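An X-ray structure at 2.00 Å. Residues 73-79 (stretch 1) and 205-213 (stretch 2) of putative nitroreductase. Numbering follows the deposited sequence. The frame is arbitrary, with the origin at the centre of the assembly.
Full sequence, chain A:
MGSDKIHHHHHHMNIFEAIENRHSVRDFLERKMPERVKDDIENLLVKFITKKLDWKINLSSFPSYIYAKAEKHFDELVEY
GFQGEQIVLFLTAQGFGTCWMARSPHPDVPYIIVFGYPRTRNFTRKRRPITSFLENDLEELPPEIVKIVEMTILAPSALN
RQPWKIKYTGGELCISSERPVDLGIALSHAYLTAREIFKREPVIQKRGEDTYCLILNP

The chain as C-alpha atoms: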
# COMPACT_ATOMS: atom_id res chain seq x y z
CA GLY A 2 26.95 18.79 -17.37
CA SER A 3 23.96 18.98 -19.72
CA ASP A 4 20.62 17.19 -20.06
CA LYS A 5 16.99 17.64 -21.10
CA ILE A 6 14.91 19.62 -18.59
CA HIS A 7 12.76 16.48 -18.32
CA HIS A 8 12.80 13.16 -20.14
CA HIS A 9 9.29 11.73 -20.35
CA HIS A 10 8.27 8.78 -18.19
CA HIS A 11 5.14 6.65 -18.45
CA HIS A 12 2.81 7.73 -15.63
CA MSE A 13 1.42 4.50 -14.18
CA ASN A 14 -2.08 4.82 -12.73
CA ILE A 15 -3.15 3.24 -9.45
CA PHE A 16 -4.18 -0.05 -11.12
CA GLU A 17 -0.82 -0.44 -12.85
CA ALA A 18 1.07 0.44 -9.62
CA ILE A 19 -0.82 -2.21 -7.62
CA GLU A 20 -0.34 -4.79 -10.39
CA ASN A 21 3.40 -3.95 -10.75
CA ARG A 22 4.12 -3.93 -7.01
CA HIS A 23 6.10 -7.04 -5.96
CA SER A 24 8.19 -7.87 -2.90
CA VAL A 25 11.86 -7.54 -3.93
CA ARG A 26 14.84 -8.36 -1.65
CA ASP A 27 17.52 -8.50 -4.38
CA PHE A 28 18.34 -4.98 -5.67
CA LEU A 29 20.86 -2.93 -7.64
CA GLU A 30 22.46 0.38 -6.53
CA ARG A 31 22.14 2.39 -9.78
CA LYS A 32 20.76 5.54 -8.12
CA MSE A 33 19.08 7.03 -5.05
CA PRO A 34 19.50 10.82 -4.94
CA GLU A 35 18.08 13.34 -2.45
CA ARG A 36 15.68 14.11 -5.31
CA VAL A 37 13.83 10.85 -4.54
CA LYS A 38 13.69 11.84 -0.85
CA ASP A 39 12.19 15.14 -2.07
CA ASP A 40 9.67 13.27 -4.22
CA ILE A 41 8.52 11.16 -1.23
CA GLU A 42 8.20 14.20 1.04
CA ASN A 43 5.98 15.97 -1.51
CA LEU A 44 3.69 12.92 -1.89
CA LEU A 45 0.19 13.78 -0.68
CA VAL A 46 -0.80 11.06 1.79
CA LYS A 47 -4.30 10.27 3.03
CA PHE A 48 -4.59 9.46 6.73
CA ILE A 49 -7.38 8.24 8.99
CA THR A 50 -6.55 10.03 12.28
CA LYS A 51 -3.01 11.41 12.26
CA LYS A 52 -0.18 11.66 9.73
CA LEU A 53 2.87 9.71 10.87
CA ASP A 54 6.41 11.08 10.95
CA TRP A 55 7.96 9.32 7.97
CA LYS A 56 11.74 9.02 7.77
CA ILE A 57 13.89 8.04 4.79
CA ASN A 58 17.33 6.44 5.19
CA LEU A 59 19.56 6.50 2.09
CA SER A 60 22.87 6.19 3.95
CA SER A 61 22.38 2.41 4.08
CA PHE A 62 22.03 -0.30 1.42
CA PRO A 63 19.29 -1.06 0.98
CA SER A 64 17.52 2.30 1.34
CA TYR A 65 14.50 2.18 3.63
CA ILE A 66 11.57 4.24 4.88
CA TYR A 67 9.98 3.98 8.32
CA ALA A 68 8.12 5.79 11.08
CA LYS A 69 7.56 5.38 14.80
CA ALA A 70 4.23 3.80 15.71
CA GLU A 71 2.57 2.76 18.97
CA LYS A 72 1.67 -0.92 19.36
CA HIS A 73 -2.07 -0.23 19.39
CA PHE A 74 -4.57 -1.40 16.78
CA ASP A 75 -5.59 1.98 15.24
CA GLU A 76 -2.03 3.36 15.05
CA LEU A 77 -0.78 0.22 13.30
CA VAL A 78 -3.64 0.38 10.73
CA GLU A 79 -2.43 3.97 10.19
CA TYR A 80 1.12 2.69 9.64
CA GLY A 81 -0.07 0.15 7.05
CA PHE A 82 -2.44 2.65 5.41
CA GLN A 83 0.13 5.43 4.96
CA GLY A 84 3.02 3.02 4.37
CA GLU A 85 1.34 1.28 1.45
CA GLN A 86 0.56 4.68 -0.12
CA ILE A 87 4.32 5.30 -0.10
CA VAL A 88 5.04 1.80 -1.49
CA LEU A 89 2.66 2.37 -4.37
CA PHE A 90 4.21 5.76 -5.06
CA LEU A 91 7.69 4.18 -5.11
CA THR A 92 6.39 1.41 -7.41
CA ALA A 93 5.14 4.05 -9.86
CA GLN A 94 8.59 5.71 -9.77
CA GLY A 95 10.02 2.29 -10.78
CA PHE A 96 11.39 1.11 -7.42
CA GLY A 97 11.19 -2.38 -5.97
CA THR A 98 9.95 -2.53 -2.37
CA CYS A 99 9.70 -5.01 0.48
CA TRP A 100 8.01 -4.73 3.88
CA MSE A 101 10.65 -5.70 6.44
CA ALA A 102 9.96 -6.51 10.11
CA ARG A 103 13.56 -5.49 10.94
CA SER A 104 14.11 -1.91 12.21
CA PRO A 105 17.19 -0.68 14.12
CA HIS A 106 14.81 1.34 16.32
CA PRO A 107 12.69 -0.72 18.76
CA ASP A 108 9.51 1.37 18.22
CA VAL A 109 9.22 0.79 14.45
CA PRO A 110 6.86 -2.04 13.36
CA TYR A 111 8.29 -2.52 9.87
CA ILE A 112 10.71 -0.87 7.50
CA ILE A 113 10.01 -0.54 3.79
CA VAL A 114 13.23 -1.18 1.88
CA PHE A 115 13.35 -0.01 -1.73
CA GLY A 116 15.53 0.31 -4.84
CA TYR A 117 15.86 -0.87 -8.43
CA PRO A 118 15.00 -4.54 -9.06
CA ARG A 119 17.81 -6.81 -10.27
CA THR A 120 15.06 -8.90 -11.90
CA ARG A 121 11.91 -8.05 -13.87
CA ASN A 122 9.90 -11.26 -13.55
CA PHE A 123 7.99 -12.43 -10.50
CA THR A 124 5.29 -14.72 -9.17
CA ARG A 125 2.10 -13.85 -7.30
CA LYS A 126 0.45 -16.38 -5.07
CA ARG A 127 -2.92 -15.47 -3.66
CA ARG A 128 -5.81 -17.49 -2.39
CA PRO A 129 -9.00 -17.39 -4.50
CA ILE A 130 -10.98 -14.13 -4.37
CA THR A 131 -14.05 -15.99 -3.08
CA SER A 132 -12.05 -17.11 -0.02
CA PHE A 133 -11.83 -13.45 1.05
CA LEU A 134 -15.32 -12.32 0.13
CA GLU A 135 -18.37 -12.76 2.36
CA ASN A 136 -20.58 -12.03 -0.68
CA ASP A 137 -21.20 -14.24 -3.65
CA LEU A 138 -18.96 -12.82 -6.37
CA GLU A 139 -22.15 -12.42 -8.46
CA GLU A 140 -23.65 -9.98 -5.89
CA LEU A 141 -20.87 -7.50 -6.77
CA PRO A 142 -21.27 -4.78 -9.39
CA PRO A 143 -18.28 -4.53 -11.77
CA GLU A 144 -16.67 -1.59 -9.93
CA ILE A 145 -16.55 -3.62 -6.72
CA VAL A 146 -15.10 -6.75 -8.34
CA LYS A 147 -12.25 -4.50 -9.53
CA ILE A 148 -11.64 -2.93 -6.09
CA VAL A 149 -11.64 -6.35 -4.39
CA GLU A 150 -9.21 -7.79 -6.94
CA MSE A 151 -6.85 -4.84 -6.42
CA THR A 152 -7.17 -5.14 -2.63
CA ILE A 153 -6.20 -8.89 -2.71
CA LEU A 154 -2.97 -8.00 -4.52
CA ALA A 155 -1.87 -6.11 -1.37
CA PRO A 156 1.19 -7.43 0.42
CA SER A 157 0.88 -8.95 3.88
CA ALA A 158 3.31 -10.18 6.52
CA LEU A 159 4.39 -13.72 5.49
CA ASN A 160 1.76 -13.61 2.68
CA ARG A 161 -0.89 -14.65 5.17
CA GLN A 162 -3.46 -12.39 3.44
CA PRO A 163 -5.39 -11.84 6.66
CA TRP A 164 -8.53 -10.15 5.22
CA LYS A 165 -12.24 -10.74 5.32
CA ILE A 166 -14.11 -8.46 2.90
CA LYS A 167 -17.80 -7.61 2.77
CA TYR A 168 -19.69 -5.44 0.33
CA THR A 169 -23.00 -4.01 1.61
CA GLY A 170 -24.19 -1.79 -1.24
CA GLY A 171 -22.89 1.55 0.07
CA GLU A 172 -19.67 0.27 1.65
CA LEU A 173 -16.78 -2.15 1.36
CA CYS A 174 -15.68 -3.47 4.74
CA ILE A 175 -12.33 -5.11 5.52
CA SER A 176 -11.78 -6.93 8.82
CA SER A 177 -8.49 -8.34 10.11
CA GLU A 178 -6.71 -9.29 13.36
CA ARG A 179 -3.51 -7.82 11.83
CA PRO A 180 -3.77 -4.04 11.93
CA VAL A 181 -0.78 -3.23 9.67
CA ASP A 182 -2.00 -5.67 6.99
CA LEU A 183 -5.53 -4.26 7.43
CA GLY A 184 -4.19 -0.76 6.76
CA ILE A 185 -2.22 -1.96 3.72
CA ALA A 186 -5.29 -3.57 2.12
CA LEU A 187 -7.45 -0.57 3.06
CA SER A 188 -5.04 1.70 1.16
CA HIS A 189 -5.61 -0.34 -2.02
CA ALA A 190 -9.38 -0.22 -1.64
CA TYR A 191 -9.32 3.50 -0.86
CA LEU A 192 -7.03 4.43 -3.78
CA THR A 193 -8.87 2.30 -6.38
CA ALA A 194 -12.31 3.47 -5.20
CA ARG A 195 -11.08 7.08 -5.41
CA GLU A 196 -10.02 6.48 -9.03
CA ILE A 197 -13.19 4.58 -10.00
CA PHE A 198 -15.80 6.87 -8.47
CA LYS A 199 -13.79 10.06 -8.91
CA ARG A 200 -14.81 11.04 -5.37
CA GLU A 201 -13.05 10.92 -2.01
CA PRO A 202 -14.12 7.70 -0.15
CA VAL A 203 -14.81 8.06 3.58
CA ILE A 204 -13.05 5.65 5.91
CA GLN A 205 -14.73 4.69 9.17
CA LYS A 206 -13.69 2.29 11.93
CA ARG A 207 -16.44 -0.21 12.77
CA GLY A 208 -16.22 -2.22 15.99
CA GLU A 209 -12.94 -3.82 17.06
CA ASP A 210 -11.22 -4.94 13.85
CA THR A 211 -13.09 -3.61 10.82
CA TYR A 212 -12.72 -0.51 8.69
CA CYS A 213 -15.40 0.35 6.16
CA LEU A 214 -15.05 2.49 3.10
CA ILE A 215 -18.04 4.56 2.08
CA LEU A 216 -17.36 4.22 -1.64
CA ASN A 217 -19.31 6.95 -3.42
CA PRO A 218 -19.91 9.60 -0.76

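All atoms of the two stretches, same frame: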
# COMPACT_ATOMS: atom_id res chain seq x y z
N HIS A 73 -0.64 -0.25 19.13
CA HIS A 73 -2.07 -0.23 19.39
C HIS A 73 -2.73 -0.44 18.04
O HIS A 73 -2.16 -0.07 17.02
CB HIS A 73 -2.50 1.12 19.98
CG HIS A 73 -2.12 1.31 21.42
ND1 HIS A 73 -1.22 2.27 21.84
CD2 HIS A 73 -2.53 0.66 22.54
CE1 HIS A 73 -1.09 2.21 23.15
NE2 HIS A 73 -1.88 1.24 23.60
N PHE A 74 -3.92 -1.03 18.04
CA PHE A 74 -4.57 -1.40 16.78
C PHE A 74 -4.68 -0.24 15.77
O PHE A 74 -4.19 -0.35 14.62
CB PHE A 74 -5.96 -2.00 17.06
CG PHE A 74 -6.54 -2.74 15.88
CD1 PHE A 74 -7.34 -2.08 14.96
CD2 PHE A 74 -6.28 -4.10 15.70
CE1 PHE A 74 -7.88 -2.77 13.87
CE2 PHE A 74 -6.81 -4.79 14.61
CZ PHE A 74 -7.61 -4.12 13.69
N ASP A 75 -5.30 0.87 16.18
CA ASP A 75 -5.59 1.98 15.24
C ASP A 75 -4.31 2.61 14.67
O ASP A 75 -4.26 2.98 13.49
CB ASP A 75 -6.46 3.05 15.92
CG ASP A 75 -7.82 2.52 16.36
OD1 ASP A 75 -8.30 1.53 15.77
OD2 ASP A 75 -8.49 3.03 17.28
N GLU A 76 -3.28 2.74 15.50
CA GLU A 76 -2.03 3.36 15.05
C GLU A 76 -1.30 2.47 14.06
O GLU A 76 -0.62 2.97 13.16
CB GLU A 76 -1.12 3.70 16.23
CG GLU A 76 -1.61 4.83 17.12
CD GLU A 76 -2.31 4.35 18.38
OE1 GLU A 76 -3.43 3.81 18.28
OE2 GLU A 76 -1.73 4.52 19.47
N LEU A 77 -1.42 1.16 14.23
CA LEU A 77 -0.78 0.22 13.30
C LEU A 77 -1.53 0.14 11.96
O LEU A 77 -0.89 -0.00 10.92
CB LEU A 77 -0.64 -1.16 13.94
CG LEU A 77 0.46 -1.27 14.99
CD1 LEU A 77 0.31 -2.57 15.75
CD2 LEU A 77 1.85 -1.16 14.37
N VAL A 78 -2.85 0.24 11.98
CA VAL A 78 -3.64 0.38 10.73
C VAL A 78 -3.16 1.63 9.98
O VAL A 78 -2.96 1.59 8.76
CB VAL A 78 -5.17 0.43 11.01
CG1 VAL A 78 -5.96 0.79 9.76
CG2 VAL A 78 -5.66 -0.89 11.52
N GLU A 79 -2.97 2.72 10.72
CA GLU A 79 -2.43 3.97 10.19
C GLU A 79 -1.09 3.74 9.51
O GLU A 79 -0.86 4.23 8.41
CB GLU A 79 -2.26 5.01 11.32
CG GLU A 79 -2.14 6.45 10.85
CD GLU A 79 -3.43 6.98 10.27
OE1 GLU A 79 -4.36 7.29 11.05
OE2 GLU A 79 -3.53 7.09 9.03
N GLN A 205 -14.18 4.71 7.82
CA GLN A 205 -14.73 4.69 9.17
C GLN A 205 -14.41 3.38 9.87
O GLN A 205 -14.62 2.30 9.31
CB GLN A 205 -16.25 4.90 9.12
CG GLN A 205 -16.61 6.29 8.62
CD GLN A 205 -18.06 6.61 8.81
OE1 GLN A 205 -18.89 5.71 8.88
NE2 GLN A 205 -18.37 7.90 8.88
N LYS A 206 -13.92 3.48 11.11
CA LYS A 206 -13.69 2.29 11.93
C LYS A 206 -15.04 1.78 12.40
O LYS A 206 -15.89 2.57 12.79
CB LYS A 206 -12.81 2.60 13.14
CG LYS A 206 -12.39 1.34 13.89
CD LYS A 206 -11.83 1.63 15.28
CE LYS A 206 -11.10 0.38 15.81
NZ LYS A 206 -10.47 0.60 17.13
N ARG A 207 -15.21 0.46 12.35
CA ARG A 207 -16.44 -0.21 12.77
C ARG A 207 -16.08 -1.33 13.73
O ARG A 207 -15.42 -2.30 13.34
CB ARG A 207 -17.15 -0.79 11.56
CG ARG A 207 -17.62 0.24 10.58
CD ARG A 207 -18.67 1.20 11.13
NE ARG A 207 -18.97 2.22 10.13
CZ ARG A 207 -19.73 2.02 9.05
NH1 ARG A 207 -20.30 0.84 8.83
NH2 ARG A 207 -19.91 3.02 8.20
N GLY A 208 -16.51 -1.21 14.98
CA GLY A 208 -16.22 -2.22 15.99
C GLY A 208 -14.74 -2.35 16.28
O GLY A 208 -14.02 -1.35 16.26
N GLU A 209 -14.28 -3.57 16.52
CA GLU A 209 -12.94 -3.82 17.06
C GLU A 209 -11.87 -3.98 15.99
O GLU A 209 -10.72 -3.60 16.20
CB GLU A 209 -12.93 -5.08 17.94
CG GLU A 209 -13.89 -5.03 19.13
CD GLU A 209 -13.93 -6.34 19.92
OE1 GLU A 209 -12.97 -7.14 19.82
OE2 GLU A 209 -14.93 -6.56 20.64
N ASP A 210 -12.23 -4.55 14.84
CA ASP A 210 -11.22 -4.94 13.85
C ASP A 210 -11.66 -4.79 12.40
O ASP A 210 -11.18 -5.51 11.53
CB ASP A 210 -10.78 -6.38 14.12
CG ASP A 210 -11.90 -7.39 13.91
OD1 ASP A 210 -13.04 -7.01 13.58
OD2 ASP A 210 -11.71 -8.61 14.05
N THR A 211 -12.55 -3.84 12.14
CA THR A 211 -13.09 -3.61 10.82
C THR A 211 -13.00 -2.14 10.48
O THR A 211 -13.24 -1.29 11.33
CB THR A 211 -14.56 -4.05 10.75
OG1 THR A 211 -14.65 -5.44 11.05
CG2 THR A 211 -15.14 -3.95 9.30
N TYR A 212 -12.65 -1.86 9.23
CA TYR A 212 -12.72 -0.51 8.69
C TYR A 212 -13.56 -0.60 7.43
O TYR A 212 -13.35 -1.49 6.61
CB TYR A 212 -11.32 0.02 8.38
CG TYR A 212 -10.64 0.63 9.58
CD1 TYR A 212 -10.04 -0.18 10.54
CD2 TYR A 212 -10.62 2.00 9.77
CE1 TYR A 212 -9.43 0.37 11.65
CE2 TYR A 212 -10.00 2.56 10.87
CZ TYR A 212 -9.40 1.75 11.81
OH TYR A 212 -8.79 2.30 12.93
N CYS A 213 -14.53 0.30 7.32
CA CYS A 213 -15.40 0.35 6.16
C CYS A 213 -15.11 1.59 5.35
O CYS A 213 -14.80 2.66 5.89
CB CYS A 213 -16.88 0.34 6.57
SG CYS A 213 -17.42 -1.24 7.29

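The contact is anchored by one carboxylate. Asp75, in the first turn of the helix, forms a salt bridge with Lys206 on the strand of the other stretch, with OD1 of Asp75 2.7 Å from NZ of Lys206; a second, weak hydrogen bond joins the same NZ to Asp75 OD2 at 3.1 Å. The lysine reaches this site fully extended, all four chi angles t, from a CA-to-CB bond that points toward the helix. Asp75 starts sideways, and its m rotamer brings the carboxylate nearer the strands. With the CA atoms of the pair 8.8 Å apart, a short acid and a long, straight base span the gap between them.

The phenol of Tyr212 comes to the same oxygen: its OH lies 3.0 Å from Asp75 OD1, although the geometry does not settle whether its proton goes there. OD1 sits at the edge of the tyrosine ring, near its plane, and one face of the ring carries Val78. Tyrosine suits this place because it is long enough to carry a polar atom to the carboxylate while its ring fills the space nearer the strand.

One turn along the helix from Phe74, Val78 uses that ring. Its CB points toward the strands, and CG1 lies over one face of Tyr212, 4.2 Å from the ring centroid and 19° off the normal, a CH-pi contact; the closest ring atom, CE1 of Tyr212, is 4.0 Å from Val78 CG1. Both residues are buried, and a compact branched side chain fits between helix backbone and aromatic face.

Phe74 extends the apolar layer toward the turn between the strands. In its t rotamer the ring meets Tyr212 edge to edge, CE1 of Phe74 to CE1 of Tyr212 at 4.1 Å, and its far end reaches the backbone of the turn: CZ of Phe74 is 3.7 Å from CA of Asp210, and the carbonyl O of Glu209 lies over one face of the ring, 3.8 Å from Phe74 CE1. Asp210 thus contributes its CA and CB here, while its carboxylate leads away.

The two strands are joined by backbone hydrogen bonds, Gln205 N to Cys213 O at 2.9 Å and Cys213 N to Gln205 O at 2.8 Å. Gly208 has a positive phi, which by itself favours glycine. Lys206 and Tyr212 both point toward the helix, whereas Thr211 points away. In all, 281 Å² is buried, Phe74 and Tyr212 giving 64 Å² each: a small aromatic patch, with a salt bridge beside it.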